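Local atomic coordinates of possible adhesin (Caldicellulosiruptor kronotskyensis, PDB entry 4WA0), a protein that probably mediates attachment of an extremely thermophilic bacterium to cellulose, as a tapirin of which this chain forms the C-terminal beta-helix domain. Residues Asn21-Thr25 against Asp61-Arg67; Glu264-Asn268 against His293-Arg297. The contacts are given in a common frame with arbitrary orientation. Residues are numbered along the deposited sequence.

Contact 1 of 2, residues Asn21-Thr25 against Asp61-Arg67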
loop_
_atom_site.group_PDB
_atom_site.type_symbol
_atom_site.label_atom_id
_atom_site.label_comp_id
_atom_site.label_asym_id
_atom_site.label_seq_id
_atom_site.Cartn_x
_atom_site.Cartn_y
_atom_site.Cartn_z
ATOM N N ASN A 21 7.132 8.829 2.922
ATOM C CA ASN A 21 7.164 10.217 3.246
ATOM C C ASN A 21 5.740 10.779 3.229
ATOM O O ASN A 21 4.799 10.118 2.772
ATOM C CB ASN A 21 8.036 10.988 2.243
ATOM C CG ASN A 21 7.603 10.850 0.789
ATOM O OD1 ASN A 21 7.268 9.774 0.323
ATOM N ND2 ASN A 21 7.734 11.923 0.032
ATOM N N LYS A 22 5.559 11.983 3.808
ATOM C CA LYS A 22 4.264 12.692 3.663
ATOM C C LYS A 22 3.989 13.206 2.262
ATOM O O LYS A 22 4.899 13.477 1.440
ATOM C CB LYS A 22 4.287 13.871 4.611
ATOM C CG LYS A 22 4.309 13.363 6.079
ATOM C CD LYS A 22 4.521 14.479 7.033
ATOM C CE LYS A 22 4.867 14.058 8.438
ATOM N NZ LYS A 22 3.803 13.432 9.217
ATOM N N ASN A 23 2.736 13.274 1.901
ATOM C CA ASN A 23 2.329 13.827 0.564
ATOM C C ASN A 23 2.944 13.032 -0.596
ATOM O O ASN A 23 3.498 13.566 -1.530
ATOM C CB ASN A 23 2.689 15.283 0.520
ATOM C CG ASN A 23 1.805 16.150 1.470
ATOM O OD1 ASN A 23 0.692 15.774 1.918
ATOM N ND2 ASN A 23 2.299 17.301 1.779
ATOM N N LEU A 24 2.900 11.727 -0.472
ATOM C CA LEU A 24 3.367 10.816 -1.497
ATOM C C LEU A 24 2.211 10.536 -2.427
ATOM O O LEU A 24 1.148 10.076 -1.958
ATOM C CB LEU A 24 3.862 9.506 -0.848
ATOM C CG LEU A 24 4.221 8.339 -1.802
ATOM C CD1 LEU A 24 5.383 8.704 -2.716
ATOM C CD2 LEU A 24 4.594 7.036 -1.120
ATOM N N THR A 25 2.421 10.739 -3.747
ATOM C CA THR A 25 1.444 10.436 -4.765
ATOM C C THR A 25 2.019 9.353 -5.666
ATOM O O THR A 25 3.180 9.475 -6.143
ATOM C CB THR A 25 1.086 11.661 -5.628
ATOM O OG1 THR A 25 0.672 12.758 -4.825
ATOM C CG2 THR A 25 0.021 11.322 -6.655
ATOM N N ASP A 61 -2.410 13.409 9.401
ATOM C CA ASP A 61 -1.548 14.559 9.788
ATOM C C ASP A 61 -2.382 15.823 9.427
ATOM O O ASP A 61 -2.742 16.042 8.252
ATOM C CB ASP A 61 -0.232 14.569 9.030
ATOM C CG ASP A 61 0.720 15.701 9.466
ATOM O OD1 ASP A 61 0.237 16.692 9.953
ATOM O OD2 ASP A 61 1.956 15.547 9.256
ATOM N N SER A 62 -2.747 16.577 10.460
ATOM C CA SER A 62 -3.598 17.746 10.334
ATOM C C SER A 62 -2.899 19.035 9.890
ATOM O O SER A 62 -3.577 20.049 9.621
ATOM C CB SER A 62 -4.318 18.008 11.638
ATOM O OG SER A 62 -3.394 18.265 12.626
ATOM N N ASP A 63 -1.581 18.998 9.794
ATOM C CA ASP A 63 -0.818 20.165 9.256
ATOM C C ASP A 63 -1.472 20.619 7.959
ATOM O O ASP A 63 -1.867 19.829 7.083
ATOM C CB ASP A 63 0.652 19.854 9.090
ATOM C CG ASP A 63 1.513 21.116 8.860
ATOM O OD1 ASP A 63 1.433 21.717 7.767
ATOM O OD2 ASP A 63 2.249 21.448 9.809
ATOM N N SER A 64 -1.667 21.904 7.820
ATOM C CA SER A 64 -2.299 22.425 6.597
ATOM C C SER A 64 -1.509 22.161 5.291
ATOM O O SER A 64 -2.078 22.254 4.211
ATOM C CB SER A 64 -2.655 23.901 6.752
ATOM O OG SER A 64 -1.460 24.619 6.931
ATOM N N ARG A 65 -0.236 21.789 5.400
ATOM C CA ARG A 65 0.595 21.439 4.249
ATOM C C ARG A 65 0.388 20.011 3.848
ATOM O O ARG A 65 0.968 19.563 2.865
ATOM C CB ARG A 65 2.057 21.673 4.573
ATOM C CG ARG A 65 2.382 23.176 4.697
ATOM C CD ARG A 65 3.735 23.411 5.333
ATOM N NE ARG A 65 3.775 22.969 6.688
ATOM C CZ ARG A 65 4.859 22.962 7.436
ATOM N NH1 ARG A 65 6.022 23.417 6.932
ATOM N NH2 ARG A 65 4.807 22.526 8.668
ATOM N N CYS A 66 -0.358 19.283 4.699
ATOM C CA CYS A 66 -0.695 17.883 4.447
ATOM C C CYS A 66 -2.089 17.824 3.839
ATOM O O CYS A 66 -2.640 18.826 3.342
ATOM C CB CYS A 66 -0.565 17.047 5.703
ATOM S SG CYS A 66 -0.232 15.255 5.333
ATOM N N ARG A 67 -2.691 16.657 3.895
ATOM C CA ARG A 67 -3.935 16.399 3.139
ATOM C C ARG A 67 -4.454 15.038 3.557
ATOM O O ARG A 67 -3.896 14.368 4.421
ATOM C CB ARG A 67 -3.725 16.460 1.640
ATOM C CG ARG A 67 -2.843 15.348 1.098
ATOM C CD ARG A 67 -2.306 15.645 -0.321
ATOM N NE ARG A 67 -1.474 14.545 -0.715
ATOM C CZ ARG A 67 -0.843 14.426 -1.852
ATOM N NH1 ARG A 67 -0.935 15.404 -2.745
ATOM N NH2 ARG A 67 -0.144 13.353 -2.115
#
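A long loop between two strands of a solenoid can fold back over its neighbours, and residues 61-67 do so onto the corner at 21-25. Asp61 comes first: its OD2 forms a salt bridge with Lys22 NZ at 2.8 Å and also bonds to Tyr330, while Lys22 has a second acid partner in Asp40. Asp61 OD1 takes up the backbone N of Asp63 at 2.9 Å, an Asx turn. Asp63 repeats the motif, its OD1 accepting Arg65 N at 2.9 Å, and it begins the type I turn that ends at Cys66. The same carboxylate holds the guanidinium of Arg65 in a salt bridge (NE to Asp63 OD1, 2.9 Å), so the loop is stiffened from within. Arg65 contributes its backbone to the contact, its O receiving Asn23 ND2 at 2.8 Å. Cys66 then lies alongside Asn23, its CA 3.6 Å from Asn23 OD1. Last, Arg67 stretches across: one face of its guanidinium covers Asn23 CB, NH2 donates to Thr25 OG1 at 2.9 Å, and NE bonds to Gly42 O. Asn23, at phi/psi 60/44, adopts the left-handed conformation where the chain bends into strand 24-27. The loop thus reaches past the intervening coil to this bend, a lateral loop closing over the turns between successive sheets of a parallel beta-helix.

Contact 2 of 2, residues Glu264-Asn268 against His293-Arg297; sequences ESYIN and HLISR
This is a corner contact between neighbouring coils of a beta-helix: the bend joining strand 258-263 to strand 266-268 rests on the end of strand 291-296. Glu264 (phi/psi -55/-54) and Ser265 (-81/-29) are helical in conformation and turn the chain; Tyr266 and Ile267 are extended. On the other side, residues 293-296 run as a strand, which Arg297 (-109/13) leaves. The nearest CA atoms, those of Glu264 and Ser296, are 5.1 Å apart. Strands 266-268 and 293-296 belong to different sheets and are not paired; their short-segment axes approach to 6.8 Å, with 141° between the N-to-C directions.

Two bonds tie the bend down. Arg297 N donates to Glu264 O at 3.0 Å, and the side chain of Glu264 (chi1 t, chi2 p) curls back so that OE1 forms a salt bridge with Arg297 NH1 at 2.9 Å. That OE1 also accepts from Leu236 N, and NH1 bonds to Thr234 O. Water 1 lies 3.1 Å from Glu264 O and water 2 lies 3.0 Å from Ser265 O, both also near Arg297 O at longer, weak range.

Ile267 (m, t) points its CA-to-CB bond toward strand 293-296, its CD1 lying 3.4 Å from Ile295 O, 4.0 Å from Ser296 CB and 4.1 Å from Leu294 CB. Ser296, in the t rotamer, has OG 3.4 Å from Tyr266 CA and bonds to Gly263 O. Ile267 also touches Ala272 of helix 269-280, and its side chain is about 4 Å from that of the magnesium ligand Leu246. Such stacking of one turn upon the next, with an aliphatic residue filling the inner corner, is characteristic of a parallel beta-helix.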
loop_
_atom_site.group_PDB
_atom_site.type_symbol
_atom_site.label_atom_id
_atom_site.label_comp_id
_atom_site.label_asym_id
_atom_site.label_seq_id
_atom_site.Cartn_x
_atom_site.Cartn_y
_atom_site.Cartn_z
ATOM N N GLU A 264 24.527 1.858 -2.855
ATOM C CA GLU A 264 24.502 0.818 -1.863
ATOM C C GLU A 264 24.036 1.308 -0.501
ATOM O O GLU A 264 23.078 0.789 0.084
ATOM C CB GLU A 264 25.869 0.119 -1.756
ATOM C CG GLU A 264 25.987 -0.885 -0.618
ATOM C CD GLU A 264 25.174 -2.173 -0.802
ATOM O OE1 GLU A 264 24.514 -2.362 -1.866
ATOM O OE2 GLU A 264 25.192 -3.038 0.095
ATOM N N SER A 265 24.682 2.344 -0.005
ATOM C CA SER A 265 24.372 2.833 1.337
ATOM C C SER A 265 23.166 3.723 1.492
ATOM O O SER A 265 22.581 3.808 2.595
ATOM C CB SER A 265 25.635 3.583 1.892
ATOM O OG SER A 265 26.750 2.687 2.001
ATOM N N TYR A 266 22.829 4.471 0.431
ATOM C CA TYR A 266 21.819 5.465 0.431
ATOM C C TYR A 266 21.826 6.085 -0.974
ATOM O O TYR A 266 22.777 5.948 -1.752
ATOM C CB TYR A 266 22.009 6.577 1.508
ATOM C CG TYR A 266 23.420 7.185 1.559
ATOM C CD1 TYR A 266 23.815 8.182 0.666
ATOM C CD2 TYR A 266 24.324 6.803 2.527
ATOM C CE1 TYR A 266 25.086 8.703 0.724
ATOM C CE2 TYR A 266 25.635 7.263 2.508
ATOM C CZ TYR A 266 25.972 8.259 1.688
ATOM O OH TYR A 266 27.213 8.785 1.681
ATOM N N ILE A 267 20.712 6.753 -1.281
ATOM C CA ILE A 267 20.687 7.695 -2.340
ATOM C C ILE A 267 20.059 9.019 -1.878
ATOM O O ILE A 267 18.929 9.057 -1.392
ATOM C CB ILE A 267 19.938 7.208 -3.639
ATOM C CG1 ILE A 267 20.508 5.908 -4.167
ATOM C CG2 ILE A 267 19.964 8.303 -4.670
ATOM C CD1 ILE A 267 19.608 5.201 -5.189
ATOM N N ASN A 268 20.752 10.101 -2.178
ATOM C CA ASN A 268 20.229 11.468 -1.995
ATOM C C ASN A 268 20.084 12.156 -3.367
ATOM O O ASN A 268 20.943 11.969 -4.231
ATOM C CB ASN A 268 21.157 12.301 -1.083
ATOM C CG ASN A 268 21.336 11.648 0.238
ATOM O OD1 ASN A 268 20.376 11.126 0.819
ATOM N ND2 ASN A 268 22.612 11.549 0.712
ATOM N N HIS A 293 15.050 5.020 -12.268
ATOM C CA HIS A 293 14.909 3.911 -11.355
ATOM C C HIS A 293 16.002 4.059 -10.283
ATOM O O HIS A 293 17.142 4.099 -10.623
ATOM C CB HIS A 293 15.011 2.604 -12.093
ATOM C CG HIS A 293 14.032 2.526 -13.215
ATOM N ND1 HIS A 293 12.728 2.200 -12.986
ATOM C CD2 HIS A 293 14.120 2.850 -14.523
ATOM C CE1 HIS A 293 12.038 2.318 -14.109
ATOM N NE2 HIS A 293 12.854 2.727 -15.045
ATOM N N LEU A 294 15.591 4.170 -9.025
ATOM C CA LEU A 294 16.508 4.418 -7.915
ATOM C C LEU A 294 16.533 3.115 -7.122
ATOM O O LEU A 294 15.471 2.613 -6.688
ATOM C CB LEU A 294 15.946 5.527 -7.027
ATOM C CG LEU A 294 15.861 6.914 -7.657
ATOM C CD1 LEU A 294 15.155 7.867 -6.694
ATOM C CD2 LEU A 294 17.175 7.488 -8.174
ATOM N N ILE A 295 17.722 2.558 -6.920
ATOM C CA ILE A 295 17.900 1.291 -6.211
ATOM C C ILE A 295 18.983 1.456 -5.148
ATOM O O ILE A 295 20.094 1.897 -5.472
ATOM C CB ILE A 295 18.274 0.162 -7.168
ATOM C CG1 ILE A 295 17.302 0.149 -8.387
ATOM C CG2 ILE A 295 18.294 -1.160 -6.427
ATOM C CD1 ILE A 295 17.400 -1.048 -9.222
ATOM N N SER A 296 18.593 1.169 -3.910
ATOM C CA SER A 296 19.460 1.343 -2.735
ATOM C C SER A 296 19.324 0.223 -1.719
ATOM O O SER A 296 18.279 -0.551 -1.679
ATOM C CB SER A 296 19.147 2.697 -2.156
ATOM O OG SER A 296 20.126 3.058 -1.191
ATOM N N ARG A 297 20.334 0.092 -0.828
ATOM C CA ARG A 297 20.118 -0.688 0.384
ATOM C C ARG A 297 20.057 0.178 1.610
ATOM O O ARG A 297 20.122 -0.329 2.724
ATOM C CB ARG A 297 21.201 -1.777 0.580
ATOM C CG ARG A 297 21.131 -2.855 -0.487
ATOM C CD ARG A 297 21.857 -4.108 -0.070
ATOM N NE ARG A 297 21.613 -5.268 -0.920
ATOM C CZ ARG A 297 22.296 -5.603 -2.008
ATOM N NH1 ARG A 297 23.227 -4.840 -2.517
ATOM N NH2 ARG A 297 21.984 -6.747 -2.632
HETATM O O HOH W 1 23.439 -0.047 3.093
HETATM O O HOH W 2 22.477 1.486 4.556
#

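Both segments of contact 1 precede those of contact 2 in the sequence, yet the two lie in one solenoid, with centres 24 Å apart and nearest atoms about 11 Å apart. The first coil of the domain does not end the stack. Strands 313-316, 320-325 and 333-337, from late in the sequence, pair with strands 10-14, 17-19 and 24-27, and the two coils joined by contact 2 lie beyond them. That late coil therefore separates the two contacts and supplies Tyr330 to contact 1. Contact 1 borders the sheet containing strand 24-27; contact 2 joins the other two sheets, nearer the magnesium site. Together they illustrate how a continuous helix can be assembled from parts distant in sequence.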